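Local coordinates for dITP/XTP pyrophosphatase (Staphylococcus aureus, PDB 4BNQ), which probably hydrolyses non-canonical purine nucleoside triphosphates such as XTP, dITP and ITP to monophosphates and diphosphate, using magnesium, and so cleans the nucleotide pool, at residues Ser30-Asp35 against Lys58-Thr63; Asn48-Ser53 against Met126-Phe131; Asp141-Glu146 against Asp152-Val157; Pro158-Thr163 against Gly173-Arg178. One frame throughout, in Å; residues are numbered along the deposited sequence.

Contact 1 (Ser30-Asp35 against Lys58-Thr63); sequences SELIPD and KALNKT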
loop_
_atom_site.group_PDB
_atom_site.type_symbol
_atom_site.label_atom_id
_atom_site.label_comp_id
_atom_site.label_asym_id
_atom_site.label_seq_id
_atom_site.Cartn_x
_atom_site.Cartn_y
_atom_site.Cartn_z
ATOM N N SER A 30 7.291 9.480 24.910
ATOM C CA SER A 30 8.129 9.330 26.104
ATOM C C SER A 30 8.925 10.591 26.438
ATOM O O SER A 30 9.363 10.767 27.572
ATOM C CB SER A 30 9.037 8.096 26.009
ATOM O OG SER A 30 9.833 8.119 24.839
ATOM N N GLU A 31 9.108 11.474 25.458
ATOM C CA GLU A 31 9.785 12.733 25.715
ATOM C C GLU A 31 8.897 13.715 26.474
ATOM O O GLU A 31 9.384 14.524 27.258
ATOM C CB GLU A 31 10.246 13.364 24.401
ATOM C CG GLU A 31 11.406 12.645 23.720
ATOM C CD GLU A 31 11.838 13.324 22.422
ATOM O OE1 GLU A 31 12.341 14.472 22.465
ATOM O OE2 GLU A 31 11.669 12.707 21.347
ATOM N N LEU A 32 7.595 13.650 26.215
ATOM C CA LEU A 32 6.627 14.587 26.778
ATOM C C LEU A 32 5.890 14.014 28.001
ATOM O O LEU A 32 5.630 14.721 28.979
ATOM C CB LEU A 32 5.614 14.958 25.705
ATOM C CG LEU A 32 6.228 15.512 24.412
ATOM C CD1 LEU A 32 5.141 15.948 23.456
ATOM C CD2 LEU A 32 7.153 16.706 24.725
ATOM N N ILE A 33 5.539 12.731 27.926
ATOM C CA ILE A 33 4.860 12.043 29.017
ATOM C C ILE A 33 5.512 10.679 29.196
ATOM O O ILE A 33 5.026 9.675 28.653
ATOM C CB ILE A 33 3.366 11.799 28.708
ATOM C CG1 ILE A 33 2.681 13.056 28.149
ATOM C CG2 ILE A 33 2.635 11.277 29.958
ATOM C CD1 ILE A 33 1.231 12.816 27.785
ATOM N N PRO A 34 6.632 10.644 29.940
ATOM C CA PRO A 34 7.445 9.436 30.140
ATOM C C PRO A 34 6.630 8.241 30.664
ATOM O O PRO A 34 6.974 7.074 30.403
ATOM C CB PRO A 34 8.475 9.885 31.190
ATOM C CG PRO A 34 8.591 11.384 30.981
ATOM C CD PRO A 34 7.174 11.801 30.682
ATOM N N ASP A 35 5.551 8.523 31.384
ATOM C CA ASP A 35 4.721 7.447 31.905
ATOM C C ASP A 35 3.348 7.374 31.260
ATOM O O ASP A 35 2.390 6.902 31.874
ATOM C CB ASP A 35 4.606 7.547 33.425
ATOM C CG ASP A 35 5.944 7.330 34.113
ATOM O OD1 ASP A 35 6.633 6.317 33.802
ATOM O OD2 ASP A 35 6.315 8.185 34.940
ATOM N N LYS A 58 -5.840 15.316 23.890
ATOM C CA LYS A 58 -6.558 16.036 24.939
ATOM C C LYS A 58 -5.641 16.529 26.062
ATOM O O LYS A 58 -5.817 17.635 26.575
ATOM C CB LYS A 58 -7.693 15.177 25.517
ATOM C CG LYS A 58 -8.928 15.062 24.613
ATOM C CD LYS A 58 -9.950 14.105 25.248
ATOM C CE LYS A 58 -11.184 13.907 24.370
ATOM N NZ LYS A 58 -10.845 13.483 22.980
ATOM N N ALA A 59 -4.666 15.712 26.454
ATOM C CA ALA A 59 -3.777 16.108 27.550
ATOM C C ALA A 59 -2.746 17.179 27.146
ATOM O O ALA A 59 -2.222 17.878 28.003
ATOM C CB ALA A 59 -3.076 14.892 28.138
ATOM N N LEU A 60 -2.461 17.296 25.847
ATOM C CA LEU A 60 -1.390 18.170 25.363
ATOM C C LEU A 60 -1.933 19.342 24.563
ATOM O O LEU A 60 -1.217 20.311 24.309
ATOM C CB LEU A 60 -0.384 17.380 24.507
ATOM C CG LEU A 60 0.470 16.338 25.243
ATOM C CD1 LEU A 60 1.283 15.501 24.285
ATOM C CD2 LEU A 60 1.392 17.005 26.253
ATOM N N ASN A 61 -3.202 19.249 24.177
ATOM C CA ASN A 61 -3.839 20.258 23.338
ATOM C C ASN A 61 -3.045 20.494 22.050
ATOM O O ASN A 61 -2.866 21.634 21.612
ATOM C CB ASN A 61 -4.044 21.566 24.111
ATOM C CG ASN A 61 -5.051 22.484 23.446
ATOM O OD1 ASN A 61 -5.881 22.048 22.646
ATOM N ND2 ASN A 61 -4.975 23.761 23.768
ATOM N N LYS A 62 -2.585 19.387 21.463
ATOM C CA LYS A 62 -1.839 19.352 20.205
ATOM C C LYS A 62 -2.428 18.261 19.320
ATOM O O LYS A 62 -3.038 17.301 19.811
ATOM C CB LYS A 62 -0.374 18.927 20.443
ATOM C CG LYS A 62 0.547 19.893 21.145
ATOM C CD LYS A 62 2.017 19.505 20.825
ATOM C CE LYS A 62 2.961 20.716 20.937
ATOM N NZ LYS A 62 4.364 20.440 20.492
ATOM N N THR A 63 -2.188 18.375 18.020
ATOM C CA THR A 63 -2.348 17.250 17.113
ATOM C C THR A 63 -1.261 16.181 17.361
ATOM O O THR A 63 -0.079 16.502 17.507
ATOM C CB THR A 63 -2.276 17.708 15.654
ATOM O OG1 THR A 63 -3.423 18.510 15.362
ATOM C CG2 THR A 63 -2.254 16.501 14.715
#
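Leu32 and Ile33, two consecutive residues of 30-35, both lean on Leu60, which sits on the last turn of helix 45-60. Just before them, Ser30, which takes no part in the patch, hydrogen-bonds through OG to Gln11 NE2. Leu32 follows in the weakly bonded helix. Its CG lies anti to the carbonyl carbon (chi1 -55°), which carries the isobutyl group toward Leu60, and its CD1 meets Leu60 CD1 at 4.0 Å, the two branched ends crossing at a slant. Ile33 follows in an extended backbone and reaches with its long branch: CD1 comes 4.4 Å from Leu60 CG, and Ala59 CB, on the same helix, is 4.8 Å from that CD1. Branched aliphatic residues suit a patch held by van der Waals contact with no hydrogen bond across it. Behind Leu60, Asn61 takes a positive phi of 55° and leads the chain out of the helix. The result is a small, partly solvent-washed apolar contact between the loop that follows a short helix and the C-terminal end of helix 45-60. It lies beside the predicted nucleotide site of the Ham1 fold, with the Ile33 side chain about 7 Å from that of Asn9.

Contact 2 (Asn48-Ser53 against Met126-Phe131); sequences NAILKS and METKVF. With PO4 (phosphate ion), chain C.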
loop_
_atom_site.group_PDB
_atom_site.type_symbol
_atom_site.label_atom_id
_atom_site.label_comp_id
_atom_site.label_asym_id
_atom_site.label_seq_id
_atom_site.Cartn_x
_atom_site.Cartn_y
_atom_site.Cartn_z
ATOM N N ASN A 48 -7.917 0.776 19.382
ATOM C CA ASN A 48 -6.776 0.991 20.265
ATOM C C ASN A 48 -5.966 2.230 19.868
ATOM O O ASN A 48 -5.535 2.989 20.732
ATOM C CB ASN A 48 -5.902 -0.259 20.330
ATOM C CG ASN A 48 -6.507 -1.327 21.205
ATOM O OD1 ASN A 48 -7.249 -1.021 22.139
ATOM N ND2 ASN A 48 -6.201 -2.587 20.912
ATOM N N ALA A 49 -5.778 2.435 18.563
ATOM C CA ALA A 49 -5.064 3.615 18.068
ATOM C C ALA A 49 -5.799 4.923 18.410
ATOM O O ALA A 49 -5.189 5.887 18.855
ATOM C CB ALA A 49 -4.842 3.506 16.567
ATOM N N ILE A 50 -7.110 4.945 18.196
ATOM C CA ILE A 50 -7.928 6.102 18.528
ATOM C C ILE A 50 -7.830 6.455 20.015
ATOM O O ILE A 50 -7.724 7.627 20.385
ATOM C CB ILE A 50 -9.405 5.853 18.160
ATOM C CG1 ILE A 50 -9.572 5.820 16.635
ATOM C CG2 ILE A 50 -10.302 6.924 18.780
ATOM C CD1 ILE A 50 -11.002 5.551 16.170
ATOM N N LEU A 51 -7.857 5.445 20.873
ATOM C CA LEU A 51 -7.781 5.703 22.302
ATOM C C LEU A 51 -6.446 6.379 22.620
ATOM O O LEU A 51 -6.385 7.323 23.404
ATOM C CB LEU A 51 -7.956 4.399 23.112
ATOM C CG LEU A 51 -9.344 3.738 23.161
ATOM C CD1 LEU A 51 -9.235 2.297 23.664
ATOM C CD2 LEU A 51 -10.293 4.517 24.058
ATOM N N LYS A 52 -5.369 5.920 21.998
ATOM C CA LYS A 52 -4.070 6.509 22.309
ATOM C C LYS A 52 -3.929 7.930 21.777
ATOM O O LYS A 52 -3.500 8.816 22.516
ATOM C CB LYS A 52 -2.911 5.593 21.879
ATOM C CG LYS A 52 -2.786 4.322 22.769
ATOM C CD LYS A 52 -1.709 3.341 22.282
ATOM C CE LYS A 52 -2.118 2.666 20.980
ATOM N NZ LYS A 52 -1.262 1.491 20.665
ATOM N N SER A 53 -4.312 8.161 20.518
ATOM C CA SER A 53 -4.132 9.490 19.927
ATOM C C SER A 53 -5.022 10.530 20.597
ATOM O O SER A 53 -4.572 11.642 20.890
ATOM C CB SER A 53 -4.384 9.483 18.417
ATOM O OG SER A 53 -5.709 9.091 18.153
ATOM N N MET A 126 -9.848 18.882 14.730
ATOM C CA MET A 126 -10.268 17.904 13.724
ATOM C C MET A 126 -10.930 16.739 14.432
ATOM O O MET A 126 -10.639 16.484 15.601
ATOM C CB MET A 126 -9.061 17.388 12.957
ATOM C CG MET A 126 -8.060 16.672 13.859
ATOM S SD MET A 126 -6.558 16.171 13.016
ATOM C CE MET A 126 -7.258 15.068 11.787
ATOM N N GLU A 127 -11.838 16.053 13.745
ATOM C CA GLU A 127 -12.293 14.747 14.206
ATOM C C GLU A 127 -11.159 13.764 13.978
ATOM O O GLU A 127 -10.364 13.926 13.050
ATOM C CB GLU A 127 -13.514 14.282 13.420
ATOM C CG GLU A 127 -14.795 14.993 13.797
ATOM C CD GLU A 127 -15.990 14.469 13.022
ATOM O OE1 GLU A 127 -15.868 13.393 12.390
ATOM O OE2 GLU A 127 -17.047 15.134 13.041
ATOM N N THR A 128 -11.077 12.743 14.815
ATOM C CA THR A 128 -10.011 11.770 14.665
ATOM C C THR A 128 -10.098 11.050 13.327
ATOM O O THR A 128 -11.187 10.675 12.881
ATOM C CB THR A 128 -10.034 10.756 15.791
ATOM O OG1 THR A 128 -9.753 11.434 17.027
ATOM C CG2 THR A 128 -8.988 9.681 15.545
ATOM N N LYS A 129 -8.949 10.861 12.679
ATOM C CA LYS A 129 -8.917 10.156 11.407
ATOM C C LYS A 129 -7.945 8.956 11.449
ATOM O O LYS A 129 -6.861 9.045 12.042
ATOM C CB LYS A 129 -8.585 11.146 10.281
ATOM C CG LYS A 129 -8.820 10.582 8.893
ATOM C CD LYS A 129 -10.138 9.793 8.791
ATOM C CE LYS A 129 -10.158 8.914 7.525
ATOM N NZ LYS A 129 -9.945 9.686 6.260
ATOM N N VAL A 130 -8.349 7.833 10.847
ATOM C CA VAL A 130 -7.558 6.597 10.879
ATOM C C VAL A 130 -7.107 6.133 9.493
ATOM O O VAL A 130 -7.823 6.319 8.507
ATOM C CB VAL A 130 -8.335 5.437 11.542
ATOM C CG1 VAL A 130 -8.639 5.774 12.977
ATOM C CG2 VAL A 130 -9.627 5.148 10.772
ATOM N N PHE A 131 -5.926 5.512 9.431
ATOM C CA PHE A 131 -5.371 5.000 8.176
ATOM C C PHE A 131 -4.734 3.623 8.369
ATOM O O PHE A 131 -3.948 3.423 9.300
ATOM C CB PHE A 131 -4.312 5.956 7.643
ATOM C CG PHE A 131 -4.755 7.387 7.592
ATOM C CD1 PHE A 131 -4.657 8.205 8.708
ATOM C CD2 PHE A 131 -5.265 7.922 6.428
ATOM C CE1 PHE A 131 -5.054 9.529 8.652
ATOM C CE2 PHE A 131 -5.670 9.248 6.379
ATOM C CZ PHE A 131 -5.564 10.047 7.479
HETATM P P PO4 C . 2.159 1.384 21.760
HETATM O O1 PO4 C . 2.247 2.119 20.421
HETATM O O2 PO4 C . 2.933 0.090 21.677
HETATM O O3 PO4 C . 0.702 1.066 22.045
HETATM O O4 PO4 C . 2.710 2.242 22.863
#
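Ile50 lays its CG1 branch over two methyls of strand 126-131: CG1 is 3.8 Å from Val130 CG1 and 4.1 Å from Thr128 CG2, and its CD1 adds a 4.0 Å contact to the same valine methyl. With chi1 at -70° CG1 stands anti to the carbonyl carbon, and the branch leans from the flank of the helix onto the sheet. Thr128 and Val130, two residues apart on the strand, face the helix together. The threonine suits a mixed border. Its CG2 packs against Ile50 and, at 4.2 Å, against Ser53 OG, while OG1 bonds to Glu54 and Ser122. Ser53 OG, buried, is likewise held by Ser122 and Ser120. Lys52 stretches toward the predicted catalytic site, bending at chi3 so that NZ makes a salt bridge with Asp68 and a hydrogen bond to Asp67 O. NZ also approaches O3 of a phosphate, probably from the crystallisation liquor, too closely to trust in detail; Ser8 OG, Asn9 N and Lys13 NZ of the predicted substrate site bind the same ion. The axes of 48-53 and 126-131 approach to 9.5 Å, their N-to-C directions 138° apart, nearer antiparallel than parallel. Helix 45-60 thus lies on one face of the antiparallel sheet, touching strands 64-73 and 112-123, while on the other face Phe131 meets Phe188 of helix 177-191 and Lys129 reaches Glu190 of the second subunit.

Contact 3 (Asp141-Glu146 against Asp152-Val157); sequences DGKYGE and DPIFYV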
loop_
_atom_site.group_PDB
_atom_site.type_symbol
_atom_site.label_atom_id
_atom_site.label_comp_id
_atom_site.label_asym_id
_atom_site.label_seq_id
_atom_site.Cartn_x
_atom_site.Cartn_y
_atom_site.Cartn_z
ATOM N N ASP A 141 10.711 -20.450 10.019
ATOM C CA ASP A 141 10.879 -21.557 10.955
ATOM C C ASP A 141 11.799 -21.177 12.118
ATOM O O ASP A 141 12.225 -22.029 12.886
ATOM C CB ASP A 141 11.420 -22.798 10.234
ATOM C CG ASP A 141 12.782 -22.570 9.632
ATOM O OD1 ASP A 141 13.288 -21.435 9.704
ATOM O OD2 ASP A 141 13.363 -23.521 9.070
ATOM N N GLY A 142 12.104 -19.893 12.256
ATOM C CA GLY A 142 13.023 -19.472 13.302
ATOM C C GLY A 142 13.340 -18.000 13.185
ATOM O O GLY A 142 12.743 -17.301 12.362
ATOM N N LYS A 143 14.266 -17.511 14.002
ATOM C CA LYS A 143 14.560 -16.081 14.006
ATOM C C LYS A 143 15.738 -15.787 13.090
ATOM O O LYS A 143 16.808 -16.389 13.237
ATOM C CB LYS A 143 14.845 -15.611 15.435
ATOM C CG LYS A 143 13.718 -15.948 16.418
ATOM C CD LYS A 143 14.034 -15.469 17.801
ATOM C CE LYS A 143 14.224 -13.974 17.811
ATOM N NZ LYS A 143 14.735 -13.512 19.135
ATOM N N TYR A 144 15.543 -14.885 12.130
ATOM C CA TYR A 144 16.624 -14.521 11.207
ATOM C C TYR A 144 16.832 -13.014 11.198
ATOM O O TYR A 144 15.871 -12.256 11.048
ATOM C CB TYR A 144 16.312 -14.979 9.773
ATOM C CG TYR A 144 16.121 -16.472 9.565
ATOM C CD1 TYR A 144 14.946 -17.108 9.948
ATOM C CD2 TYR A 144 17.098 -17.236 8.951
ATOM C CE1 TYR A 144 14.761 -18.475 9.749
ATOM C CE2 TYR A 144 16.920 -18.605 8.744
ATOM C CZ TYR A 144 15.749 -19.214 9.140
ATOM O OH TYR A 144 15.567 -20.570 8.936
ATOM N N GLY A 145 18.078 -12.570 11.329
ATOM C CA GLY A 145 18.364 -11.140 11.406
ATOM C C GLY A 145 18.161 -10.634 12.817
ATOM O O GLY A 145 17.676 -11.377 13.677
ATOM N N GLU A 146 18.523 -9.381 13.075
ATOM C CA GLU A 146 18.362 -8.838 14.424
ATOM C C GLU A 146 18.000 -7.350 14.439
ATOM O O GLU A 146 17.996 -6.741 15.490
ATOM C CB GLU A 146 19.632 -9.071 15.242
ATOM C CG GLU A 146 20.788 -8.229 14.759
ATOM C CD GLU A 146 22.085 -8.524 15.481
ATOM O OE1 GLU A 146 22.101 -8.528 16.732
ATOM O OE2 GLU A 146 23.100 -8.736 14.791
ATOM N N ASP A 152 9.490 -9.009 13.978
ATOM C CA ASP A 152 10.364 -8.844 12.816
ATOM C C ASP A 152 11.241 -10.070 12.456
ATOM O O ASP A 152 11.320 -10.438 11.280
ATOM C CB ASP A 152 11.204 -7.569 12.951
ATOM C CG ASP A 152 10.384 -6.317 12.727
ATOM O OD1 ASP A 152 9.186 -6.478 12.405
ATOM O OD2 ASP A 152 10.924 -5.178 12.851
ATOM N N PRO A 153 11.880 -10.720 13.458
ATOM C CA PRO A 153 12.811 -11.793 13.070
ATOM C C PRO A 153 12.165 -13.058 12.488
ATOM O O PRO A 153 12.873 -13.900 11.929
ATOM C CB PRO A 153 13.532 -12.128 14.378
ATOM C CG PRO A 153 13.334 -10.906 15.254
ATOM C CD PRO A 153 11.966 -10.421 14.902
ATOM N N ILE A 154 10.852 -13.207 12.612
ATOM C CA ILE A 154 10.211 -14.395 12.052
ATOM C C ILE A 154 9.231 -14.059 10.940
ATOM O O ILE A 154 8.528 -14.932 10.439
ATOM C CB ILE A 154 9.479 -15.225 13.130
ATOM C CG1 ILE A 154 8.244 -14.485 13.623
ATOM C CG2 ILE A 154 10.414 -15.560 14.272
ATOM C CD1 ILE A 154 7.410 -15.272 14.642
ATOM N N PHE A 155 9.164 -12.790 10.558
ATOM C CA PHE A 155 8.273 -12.414 9.474
ATOM C C PHE A 155 9.036 -12.364 8.136
ATOM O O PHE A 155 9.692 -11.368 7.804
ATOM C CB PHE A 155 7.587 -11.073 9.762
ATOM C CG PHE A 155 6.413 -10.786 8.853
ATOM C CD1 PHE A 155 5.129 -11.199 9.197
ATOM C CD2 PHE A 155 6.591 -10.110 7.658
ATOM C CE1 PHE A 155 4.045 -10.940 8.357
ATOM C CE2 PHE A 155 5.511 -9.845 6.818
ATOM C CZ PHE A 155 4.239 -10.265 7.169
ATOM N N TYR A 156 8.923 -13.451 7.374
ATOM C CA TYR A 156 9.634 -13.629 6.119
ATOM C C TYR A 156 8.846 -12.947 5.015
ATOM O O TYR A 156 7.627 -13.132 4.896
ATOM C CB TYR A 156 9.806 -15.128 5.834
ATOM C CG TYR A 156 10.418 -15.439 4.496
ATOM C CD1 TYR A 156 11.788 -15.362 4.302
ATOM C CD2 TYR A 156 9.627 -15.826 3.428
ATOM C CE1 TYR A 156 12.353 -15.639 3.067
ATOM C CE2 TYR A 156 10.181 -16.115 2.188
ATOM C CZ TYR A 156 11.543 -16.018 2.016
ATOM O OH TYR A 156 12.103 -16.310 0.803
ATOM N N VAL A 157 9.536 -12.137 4.224
ATOM C CA VAL A 157 8.883 -11.401 3.145
ATOM C C VAL A 157 9.330 -11.966 1.801
ATOM O O VAL A 157 10.437 -11.651 1.353
ATOM C CB VAL A 157 9.241 -9.899 3.199
ATOM C CG1 VAL A 157 8.488 -9.135 2.131
ATOM C CG2 VAL A 157 8.923 -9.316 4.592
#
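Pro153 packs alongside Lys143 in the connection between the antiparallel neighbours 126-139 and 155-157 of the Ham1 fold, where a 3-10 turn at 152-154 packs against the loop 141-146. The proline is the most deeply engaged residue. Its CB lies 3.9 Å from Lys143 CB, and the bend of the lysine at chi3 (60°) brings Lys143 CE back to 4.0 Å from the same proline CB. The aliphatic stem suits packing on a proline ring at the surface, and its charged end goes on to a salt bridge with Glu95. Pro153 O is held by Tyr144 N at 2.9 Å in a nearly straight bond (171°), helped by a softer CA-H...O approach from Lys143. Ile154 CG2 sits 4.0 Å from Lys143 CG and 3.5 Å from Gly142 O. The end of this side chain leads away from the loop, and the residue packs on Ile98 and Leu101 of helix 94-104 and on Ile139. Gly142 is nearly fully extended; at Gly145 (phi 83°) a CB would jam against the preceding carbonyl O, so glycine suits the place. Asp152, which opens the turn, belongs to the predicted substrate site and pairs with Lys172. The loop is pinned to itself as well: Tyr144 OH donates to Asp141 OD1 at 2.6 Å, in the plane of the phenol ring and on the syn lone pair of the carboxylate.

Contact 4 (Pro158-Thr163 against Gly173-Arg178); sequences PKLDKT and GQISHR. With PO4 (phosphate ion), chain E.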
loop_
_atom_site.group_PDB
_atom_site.type_symbol
_atom_site.label_atom_id
_atom_site.label_comp_id
_atom_site.label_asym_id
_atom_site.label_seq_id
_atom_site.Cartn_x
_atom_site.Cartn_y
_atom_site.Cartn_z
ATOM N N PRO A 158 8.475 -12.800 1.165
ATOM C CA PRO A 158 8.814 -13.507 -0.078
ATOM C C PRO A 158 9.343 -12.573 -1.168
ATOM O O PRO A 158 10.373 -12.898 -1.755
ATOM C CB PRO A 158 7.479 -14.139 -0.503
ATOM C CG PRO A 158 6.744 -14.336 0.781
ATOM C CD PRO A 158 7.085 -13.081 1.577
ATOM N N LYS A 159 8.666 -11.446 -1.399
ATOM C CA LYS A 159 9.129 -10.356 -2.279
ATOM C C LYS A 159 10.603 -10.074 -2.161
ATOM O O LYS A 159 11.228 -9.624 -3.108
ATOM C CB LYS A 159 8.505 -9.039 -1.811
ATOM C CG LYS A 159 7.213 -8.652 -2.422
ATOM C CD LYS A 159 6.980 -7.151 -2.239
ATOM C CE LYS A 159 6.820 -6.745 -0.802
ATOM N NZ LYS A 159 5.947 -5.551 -0.710
ATOM N N LEU A 160 11.149 -10.246 -0.964
ATOM C CA LEU A 160 12.500 -9.766 -0.704
ATOM C C LEU A 160 13.421 -10.928 -0.391
ATOM O O LEU A 160 14.622 -10.749 -0.250
ATOM C CB LEU A 160 12.486 -8.766 0.455
ATOM C CG LEU A 160 12.462 -7.254 0.171
ATOM C CD1 LEU A 160 11.633 -6.934 -1.024
ATOM C CD2 LEU A 160 11.918 -6.500 1.368
ATOM N N ASP A 161 12.838 -12.120 -0.296
ATOM C CA ASP A 161 13.527 -13.306 0.231
ATOM C C ASP A 161 14.285 -13.001 1.542
ATOM O O ASP A 161 15.420 -13.436 1.727
ATOM C CB ASP A 161 14.478 -13.892 -0.825
ATOM C CG ASP A 161 14.996 -15.257 -0.437
ATOM O OD1 ASP A 161 14.356 -15.920 0.402
ATOM O OD2 ASP A 161 16.047 -15.676 -0.960
ATOM N N LYS A 162 13.654 -12.244 2.440
ATOM C CA LYS A 162 14.269 -11.874 3.718
ATOM C C LYS A 162 13.199 -11.723 4.789
ATOM O O LYS A 162 12.030 -11.500 4.469
ATOM C CB LYS A 162 15.052 -10.559 3.591
ATOM C CG LYS A 162 16.391 -10.668 2.861
ATOM C CD LYS A 162 17.178 -9.372 2.976
ATOM C CE LYS A 162 18.240 -9.254 1.888
ATOM N NZ LYS A 162 19.049 -10.492 1.791
ATOM N N THR A 163 13.581 -11.863 6.056
ATOM C CA THR A 163 12.658 -11.497 7.126
ATOM C C THR A 163 12.748 -9.997 7.363
ATOM O O THR A 163 13.751 -9.376 7.027
ATOM C CB THR A 163 12.947 -12.203 8.455
ATOM O OG1 THR A 163 14.195 -11.731 8.981
ATOM C CG2 THR A 163 12.977 -13.729 8.289
ATOM N N GLY A 173 11.575 0.546 5.912
ATOM C CA GLY A 173 10.768 1.734 5.722
ATOM C C GLY A 173 10.183 1.926 4.333
ATOM O O GLY A 173 9.325 2.779 4.140
ATOM N N GLN A 174 10.643 1.153 3.361
ATOM C CA GLN A 174 10.112 1.251 2.010
ATOM C C GLN A 174 8.892 0.350 1.847
ATOM O O GLN A 174 8.066 0.569 0.959
ATOM C CB GLN A 174 11.176 0.822 0.990
ATOM C CG GLN A 174 12.396 1.733 0.886
ATOM C CD GLN A 174 12.039 3.149 0.471
ATOM O OE1 GLN A 174 11.798 3.426 -0.710
ATOM N NE2 GLN A 174 11.992 4.059 1.445
ATOM N N ILE A 175 8.791 -0.690 2.677
ATOM C CA ILE A 175 7.794 -1.730 2.427
ATOM C C ILE A 175 6.920 -2.163 3.599
ATOM O O ILE A 175 6.030 -2.982 3.416
ATOM C CB ILE A 175 8.438 -2.991 1.808
ATOM C CG1 ILE A 175 9.498 -3.566 2.744
ATOM C CG2 ILE A 175 9.026 -2.685 0.419
ATOM C CD1 ILE A 175 9.023 -4.780 3.493
ATOM N N SER A 176 7.154 -1.629 4.789
ATOM C CA SER A 176 6.425 -2.125 5.946
ATOM C C SER A 176 4.963 -1.704 5.899
ATOM O O SER A 176 4.590 -0.776 5.181
ATOM C CB SER A 176 7.058 -1.628 7.248
ATOM O OG SER A 176 6.749 -0.249 7.450
ATOM N N HIS A 177 4.147 -2.407 6.675
ATOM C CA HIS A 177 2.751 -2.066 6.912
ATOM C C HIS A 177 2.594 -0.637 7.453
ATOM O O HIS A 177 1.620 0.059 7.146
ATOM C CB HIS A 177 2.138 -3.085 7.884
ATOM C CG HIS A 177 2.913 -3.267 9.153
ATOM N ND1 HIS A 177 4.261 -3.628 9.155
ATOM C CD2 HIS A 177 2.562 -3.149 10.437
ATOM C CE1 HIS A 177 4.675 -3.710 10.399
ATOM N NE2 HIS A 177 3.672 -3.438 11.208
ATOM N N ARG A 178 3.562 -0.213 8.253
ATOM C CA ARG A 178 3.555 1.123 8.824
ATOM C C ARG A 178 3.897 2.153 7.739
ATOM O O ARG A 178 3.325 3.227 7.713
ATOM C CB ARG A 178 4.544 1.193 9.984
ATOM C CG ARG A 178 4.543 2.493 10.779
ATOM C CD ARG A 178 4.883 2.241 12.269
ATOM N NE ARG A 178 5.713 1.067 12.439
ATOM C CZ ARG A 178 5.370 -0.025 13.109
ATOM N NH1 ARG A 178 4.203 -0.115 13.743
ATOM N NH2 ARG A 178 6.219 -1.037 13.138
HETATM P P PO4 E . 2.138 -7.249 -0.729
HETATM O O1 PO4 E . 1.662 -6.521 -1.965
HETATM O O2 PO4 E . 1.616 -8.667 -0.774
HETATM O O3 PO4 E . 1.632 -6.586 0.527
HETATM O O4 PO4 E . 3.654 -7.261 -0.722
HETATM O O HOH W 1 4.732 -3.401 0.806
#
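The backbones come nearest at Leu160 and Ile175, whose CA atoms are 9.8 Å apart, so side chains and a water bridge the gap. The two residues reach toward each other tip to tip: Leu160 CD2 lies 4.0 Å from Ile175 CD1 and equally far from CG1. Ile175 sets its CG1 between backbone N and carbonyl carbon (chi1 60°), with chi2 (103°) away from the usual staggered values, and Leu160 has an unusual chi1 of -97°. Lys159 runs beside them, its NZ 4.4 Å from Ile175 CG2. A water links the halves, donating to Ile175 O at 2.9 Å and accepting a weak bond from Lys159 NZ. That ammonium also donates to O4 of a phosphate at 2.9 Å, and the ion is gripped by Ser136 of both subunits too; a flexible, charged lysine suits such a spot at the dimer interface. Further along the chain, Asp161, with positive phi, and Lys162 both face Val157 as a G1 beta bulge. Ser176, at the N-cap of helix 177-191, bonds through OG to Arg179 N. The contact therefore joins the turn before edge strand 162-163 to the end of helix 169-175, where the chain enters helix 177-191; there the predicted substrate residues His177 and Arg178 pack on strand 112-123.

How the contacts relate
The four contacts form two pairs on opposite sides of the chain's centre. Contacts 1 and 2 share helix 45-60, with centres 15 Å apart and no touch. Contacts 3 and 4 touch directly, their centres 11 Å apart: strands 155-157 and 162-163 are sheet neighbours, and Val157 N lies 2.6 Å from Lys162 O. The antiparallel sheet reached by contacts 2, 3 and 4 spans the gap between the pairs. Asn9 lies near contact 1; contact 2 reaches the same predicted site through Lys52, which pairs with Asp68, a predicted magnesium ligand about 9 Å from the Ile50 side chain. Asp152, His177 and Arg178 lie within contacts 3 and 4, consistent with a nucleotide cleft between the two sides.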